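Local atomic coordinates of cellulosomal scaffoldin anchoring protein C (Acetivibrio cellulolyticus, PDB entry 4UYP), a protein that takes part in attaching the cellulosome to the bacterial cell surface, its third cohesin domain, described here, binding the dockerin of the adaptor scaffoldin ScaB. Residues S35-F40 with N70-M75; V45-I50 with A94-K99. One frame throughout, in Å; residues are numbered along the deposited sequence.

Contact 1: S35-F40 with N70-M75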
loop_
_atom_site.group_PDB
_atom_site.type_symbol
_atom_site.label_atom_id
_atom_site.label_comp_id
_atom_site.label_asym_id
_atom_site.label_seq_id
_atom_site.Cartn_x
_atom_site.Cartn_y
_atom_site.Cartn_z
ATOM N N SER C 35 9.359 -10.051 -3.635
ATOM C CA SER C 35 8.016 -9.939 -2.974
ATOM C C SER C 35 7.155 -9.026 -3.853
ATOM O O SER C 35 7.643 -8.157 -4.536
ATOM C CB SER C 35 8.136 -9.375 -1.558
ATOM O OG SER C 35 8.615 -8.043 -1.600
ATOM N N PHE C 36 5.870 -9.349 -3.813
ATOM C CA PHE C 36 4.942 -8.589 -4.632
ATOM C C PHE C 36 3.700 -8.379 -3.803
ATOM O O PHE C 36 3.122 -9.358 -3.299
ATOM C CB PHE C 36 4.576 -9.349 -5.938
ATOM C CG PHE C 36 3.625 -8.585 -6.822
ATOM C CD1 PHE C 36 4.130 -7.563 -7.537
ATOM C CD2 PHE C 36 2.229 -8.849 -6.816
ATOM C CE1 PHE C 36 3.381 -6.741 -8.312
ATOM C CE2 PHE C 36 1.419 -7.944 -7.630
ATOM C CZ PHE C 36 2.068 -6.987 -8.327
ATOM N N ARG C 37 3.281 -7.124 -3.527
ATOM C CA ARG C 37 2.058 -6.883 -2.736
ATOM C C ARG C 37 1.120 -6.017 -3.502
ATOM O O ARG C 37 1.540 -5.041 -4.136
ATOM C CB ARG C 37 2.490 -6.145 -1.481
ATOM C CG ARG C 37 1.227 -5.877 -0.640
ATOM C CD ARG C 37 1.487 -5.225 0.719
ATOM N NE ARG C 37 2.284 -6.101 1.526
ATOM C CZ ARG C 37 2.420 -5.876 2.809
ATOM N NH1 ARG C 37 1.855 -4.850 3.465
ATOM N NH2 ARG C 37 3.158 -6.692 3.563
ATOM N N THR C 38 -0.146 -6.421 -3.492
ATOM C CA THR C 38 -1.269 -5.647 -4.118
ATOM C C THR C 38 -2.154 -5.149 -3.016
ATOM O O THR C 38 -2.494 -5.881 -2.080
ATOM C CB THR C 38 -2.216 -6.537 -5.004
ATOM O OG1 THR C 38 -2.789 -7.578 -4.243
ATOM C CG2 THR C 38 -1.387 -7.147 -6.199
ATOM N N ASN C 39 -2.636 -3.888 -3.123
ATOM C CA ASN C 39 -3.754 -3.449 -2.283
ATOM C C ASN C 39 -5.072 -3.367 -3.072
ATOM O O ASN C 39 -5.074 -3.279 -4.280
ATOM C CB ASN C 39 -3.417 -2.024 -1.720
ATOM C CG ASN C 39 -2.242 -2.102 -0.693
ATOM O OD1 ASN C 39 -1.089 -1.766 -1.091
ATOM N ND2 ASN C 39 -2.496 -2.554 0.491
ATOM N N PHE C 40 -6.060 -3.342 -2.224
ATOM C CA PHE C 40 -7.454 -3.235 -2.734
ATOM C C PHE C 40 -8.321 -2.714 -1.601
ATOM O O PHE C 40 -7.993 -2.797 -0.416
ATOM C CB PHE C 40 -7.992 -4.628 -3.177
ATOM C CG PHE C 40 -7.894 -5.710 -2.087
ATOM C CD1 PHE C 40 -6.661 -6.489 -1.978
ATOM C CD2 PHE C 40 -8.966 -5.999 -1.148
ATOM C CE1 PHE C 40 -6.576 -7.505 -1.001
ATOM C CE2 PHE C 40 -8.847 -7.007 -0.197
ATOM C CZ PHE C 40 -7.631 -7.762 -0.115
ATOM N N ASN C 70 -7.555 -5.546 6.083
ATOM C CA ASN C 70 -6.716 -4.427 5.789
ATOM C C ASN C 70 -6.501 -4.163 4.295
ATOM O O ASN C 70 -6.026 -3.133 3.880
ATOM C CB ASN C 70 -5.409 -4.613 6.513
ATOM C CG ASN C 70 -5.611 -4.453 8.046
ATOM O OD1 ASN C 70 -6.633 -3.958 8.478
ATOM N ND2 ASN C 70 -4.667 -4.913 8.817
ATOM N N GLY C 71 -6.898 -5.071 3.473
ATOM C CA GLY C 71 -6.833 -4.744 2.017
ATOM C C GLY C 71 -5.475 -4.954 1.319
ATOM O O GLY C 71 -5.033 -4.169 0.514
ATOM N N PHE C 72 -4.825 -6.125 1.692
ATOM C CA PHE C 72 -3.635 -6.409 0.850
ATOM C C PHE C 72 -3.485 -7.931 0.701
ATOM O O PHE C 72 -3.974 -8.734 1.442
ATOM C CB PHE C 72 -2.312 -5.800 1.402
ATOM C CG PHE C 72 -1.907 -6.387 2.747
ATOM C CD1 PHE C 72 -1.074 -7.558 2.844
ATOM C CD2 PHE C 72 -2.272 -5.794 3.969
ATOM C CE1 PHE C 72 -0.710 -8.055 4.114
ATOM C CE2 PHE C 72 -1.852 -6.309 5.212
ATOM C CZ PHE C 72 -1.103 -7.480 5.317
ATOM N N ALA C 73 -2.757 -8.214 -0.362
ATOM C CA ALA C 73 -2.317 -9.582 -0.709
ATOM C C ALA C 73 -0.860 -9.512 -1.047
ATOM O O ALA C 73 -0.438 -8.706 -1.855
ATOM C CB ALA C 73 -3.106 -10.152 -1.881
ATOM N N SER C 74 -0.104 -10.471 -0.504
ATOM C CA SER C 74 1.386 -10.511 -0.660
ATOM C C SER C 74 1.798 -11.878 -1.139
ATOM O O SER C 74 1.241 -12.883 -0.715
ATOM C CB SER C 74 2.139 -10.287 0.647
ATOM O OG SER C 74 1.763 -9.019 1.234
ATOM N N MET C 75 2.777 -11.877 -1.998
ATOM C CA MET C 75 3.344 -13.110 -2.610
ATOM C C MET C 75 4.873 -13.011 -2.489
ATOM O O MET C 75 5.413 -11.940 -2.799
ATOM C CB MET C 75 2.894 -13.198 -4.103
ATOM C CG MET C 75 1.418 -13.681 -4.223
ATOM S SD MET C 75 0.483 -12.596 -5.358
ATOM C CE MET C 75 0.216 -11.066 -4.404
#
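Four backbone hydrogen bonds join Phe36 to Met75 and Thr38 to Ala73, the straightest running between Thr38 and Ala73, where both N-H...O angles are 164°. Beyond them one carbonyl takes two donors: Gly71 O accepts from Phe40 N at 3.0 Å and from Asn39 ND2 at 3.0 Å, both approaching from above the carbonyl plane. Asn39 OD1 turns instead to Asn115 ND2 of the adjoining strand.

On the same face as Asn39, Arg37 leaves the strand with CG anti to the backbone N and bends only at chi3 (-62°), which lays its guanidinium flat on one face of Phe72. The planes are 9° apart and CZ of Arg37 lies 4.2 Å from the ring centroid of Phe72, a stacked cation-pi pair with NH1 over the ring centre. Ser74 OG sits 3.0 Å from Arg37 NE.

This is an antiparallel pairing of strands 33-39 and 72-78 within the cohesin beta-sandwich, and its polar face meets the dockerin: Arg37 NH2 and Ser74 OG bond to backbone carbonyls of Val25 and Leu26, respectively, of the ScaB chain, while Phe72 packs on that Leu26.

The opposite face turns into the domain. There Met75, bent at chi2 and chi3, brings CE to the edge of the Phe36 ring, 3.8 Å from CD2 of Phe36, and Ala73 CB packs against Thr38 OG1. Toward strand 62-67, on the other side, Gly71 and Phe72 both face Asn67 in a G1 beta bulge. Gly71, at a positive phi, slides its CA over the Phe40 ring, 3.8 Å from the centroid of Phe40, a CH-pi contact. Its backbone angles suit glycine, and its CA also lies close to Phe40 O.

Contact 2: V45-I50 with A94-K99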
loop_
_atom_site.group_PDB
_atom_site.type_symbol
_atom_site.label_atom_id
_atom_site.label_comp_id
_atom_site.label_asym_id
_atom_site.label_seq_id
_atom_site.Cartn_x
_atom_site.Cartn_y
_atom_site.Cartn_z
ATOM N N VAL C 45 -13.829 -5.674 -2.620
ATOM C CA VAL C 45 -13.429 -7.032 -2.977
ATOM C C VAL C 45 -12.676 -7.594 -1.784
ATOM O O VAL C 45 -12.082 -6.885 -0.968
ATOM C CB VAL C 45 -12.510 -7.087 -4.211
ATOM C CG1 VAL C 45 -13.305 -6.589 -5.449
ATOM C CG2 VAL C 45 -11.218 -6.304 -4.040
ATOM N N THR C 46 -12.626 -8.908 -1.764
ATOM C CA THR C 46 -11.829 -9.629 -0.769
ATOM C C THR C 46 -11.157 -10.807 -1.518
ATOM O O THR C 46 -11.634 -11.301 -2.568
ATOM C CB THR C 46 -12.617 -10.199 0.403
ATOM O OG1 THR C 46 -13.782 -10.928 -0.075
ATOM C CG2 THR C 46 -12.939 -9.081 1.335
ATOM N N VAL C 47 -10.042 -11.297 -0.999
ATOM C CA VAL C 47 -9.362 -12.426 -1.658
ATOM C C VAL C 47 -9.988 -13.765 -1.255
ATOM O O VAL C 47 -10.101 -14.080 -0.053
ATOM C CB VAL C 47 -7.868 -12.460 -1.290
ATOM C CG1 VAL C 47 -7.143 -13.666 -1.926
ATOM C CG2 VAL C 47 -7.173 -11.171 -1.741
ATOM N N ALA C 48 -10.456 -14.520 -2.227
ATOM C CA ALA C 48 -10.948 -15.882 -2.019
ATOM C C ALA C 48 -9.793 -16.863 -1.989
ATOM O O ALA C 48 -9.778 -17.837 -1.178
ATOM C CB ALA C 48 -11.966 -16.277 -3.113
ATOM N N SER C 49 -8.806 -16.673 -2.877
ATOM C CA SER C 49 -7.651 -17.599 -2.945
ATOM C C SER C 49 -6.616 -16.970 -3.863
ATOM O O SER C 49 -6.918 -16.036 -4.667
ATOM C CB SER C 49 -7.980 -18.967 -3.524
ATOM O OG SER C 49 -8.617 -18.855 -4.802
ATOM N N ILE C 50 -5.342 -17.385 -3.746
ATOM C CA ILE C 50 -4.273 -16.987 -4.666
ATOM C C ILE C 50 -3.704 -18.252 -5.275
ATOM O O ILE C 50 -3.349 -19.163 -4.489
ATOM C CB ILE C 50 -3.188 -16.206 -3.894
ATOM C CG1 ILE C 50 -3.805 -14.925 -3.338
ATOM C CG2 ILE C 50 -2.035 -15.839 -4.882
ATOM C CD1 ILE C 50 -2.820 -14.155 -2.468
ATOM N N ALA C 94 1.228 -15.407 -10.728
ATOM C CA ALA C 94 0.170 -15.825 -9.785
ATOM C C ALA C 94 -1.083 -15.225 -10.262
ATOM O O ALA C 94 -1.082 -14.241 -11.035
ATOM C CB ALA C 94 0.508 -15.389 -8.340
ATOM N N THR C 95 -2.217 -15.746 -9.784
ATOM C CA THR C 95 -3.537 -15.181 -10.070
ATOM C C THR C 95 -4.265 -15.015 -8.759
ATOM O O THR C 95 -4.304 -15.947 -7.953
ATOM C CB THR C 95 -4.311 -16.088 -10.988
ATOM O OG1 THR C 95 -3.565 -16.254 -12.222
ATOM C CG2 THR C 95 -5.697 -15.492 -11.371
ATOM N N ILE C 96 -4.833 -13.845 -8.561
ATOM C CA ILE C 96 -5.601 -13.592 -7.313
ATOM C C ILE C 96 -7.095 -13.765 -7.644
ATOM O O ILE C 96 -7.548 -13.107 -8.628
ATOM C CB ILE C 96 -5.375 -12.214 -6.755
ATOM C CG1 ILE C 96 -3.874 -12.037 -6.464
ATOM C CG2 ILE C 96 -6.173 -12.012 -5.448
ATOM C CD1 ILE C 96 -3.564 -10.579 -6.205
ATOM N N ASN C 97 -7.807 -14.664 -6.976
ATOM C CA ASN C 97 -9.263 -14.754 -7.158
ATOM C C ASN C 97 -9.975 -13.917 -6.148
ATOM O O ASN C 97 -9.846 -14.196 -4.950
ATOM C CB ASN C 97 -9.621 -16.216 -7.054
ATOM C CG ASN C 97 -8.802 -17.075 -8.036
ATOM O OD1 ASN C 97 -8.844 -16.812 -9.241
ATOM N ND2 ASN C 97 -8.117 -18.077 -7.517
ATOM N N PHE C 98 -10.626 -12.873 -6.631
ATOM C CA PHE C 98 -11.270 -11.890 -5.740
ATOM C C PHE C 98 -12.801 -12.072 -5.720
ATOM O O PHE C 98 -13.425 -12.241 -6.789
ATOM C CB PHE C 98 -11.086 -10.476 -6.276
ATOM C CG PHE C 98 -9.720 -9.859 -6.016
ATOM C CD1 PHE C 98 -9.428 -9.404 -4.742
ATOM C CD2 PHE C 98 -8.770 -9.771 -6.984
ATOM C CE1 PHE C 98 -8.214 -8.754 -4.466
ATOM C CE2 PHE C 98 -7.514 -9.095 -6.704
ATOM C CZ PHE C 98 -7.284 -8.612 -5.467
ATOM N N LYS C 99 -13.363 -12.145 -4.542
ATOM C CA LYS C 99 -14.835 -12.050 -4.386
ATOM C C LYS C 99 -15.273 -10.586 -4.430
ATOM O O LYS C 99 -14.840 -9.776 -3.626
ATOM C CB LYS C 99 -15.192 -12.694 -2.973
ATOM C CG LYS C 99 -16.595 -12.345 -2.488
ATOM C CD LYS C 99 -17.561 -13.058 -3.340
ATOM C CE LYS C 99 -18.999 -12.938 -2.714
ATOM N NZ LYS C 99 -19.386 -11.598 -2.426
HETATM O O HOH W 1 -15.839 -9.088 -0.902
#
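Ser49 holds OG in the crowded position between backbone N and carbonyl carbon (chi1 53°), while Asn97 keeps CG beside its own N (chi1 -54°); the two polar ends then meet on one face of antiparallel strands 45-52 and 91-100. Asn97 ND2 donates to Ser49 OG at 2.9 Å, nearly in the amide plane, and also bonds Asp51, while OD1 goes to Ser18.

A classic beta bulge distorts this cohesin strand pair. Ala48 and Ser49 both face Asn97, so Asn97 O accepts a 2.8 Å bond from Ala48 N and a weak one from Ser49 N, and the register shifts by one residue.

Inward, Phe98 also sets CG beside its N (chi1 -79°), and its ring meets valines from the neighbouring strand: Val45 CG2 lies 3.6 Å from Phe98 CD1, and Val47 CG2 lies 3.8 Å from Phe98 CE1. Ile96 CG2 sits over one ring face, offset toward the rim, and touches Val47 CG2.

On the outward face Lys99 reaches Asp102 with NZ, and a water bridges Thr46 OG1 to Lys99 O, donating to that carbonyl at 3.0 Å.

Contact 1 is the more buried of the two, with its polar face meeting the ScaB dockerin; contact 2 is partly buried, and no other chain of the assembly touches it. Both are antiparallel strand pairs of the same cohesin domain, and their chain segments alternate in sequence. Charge and aromatic stacking mark the binding face of 35-40 with 70-75, whereas the outer face of 45-50 with 94-99 carries amide, hydroxyl and water bonds and a lysine salt bridge within the chain. Their apolar faces meet in the interior: the rings of Phe40 and Phe98 pack edge-to-face, Phe40 also touches Val45 and Val47, and Ile50 lies against Ala73 and Met75.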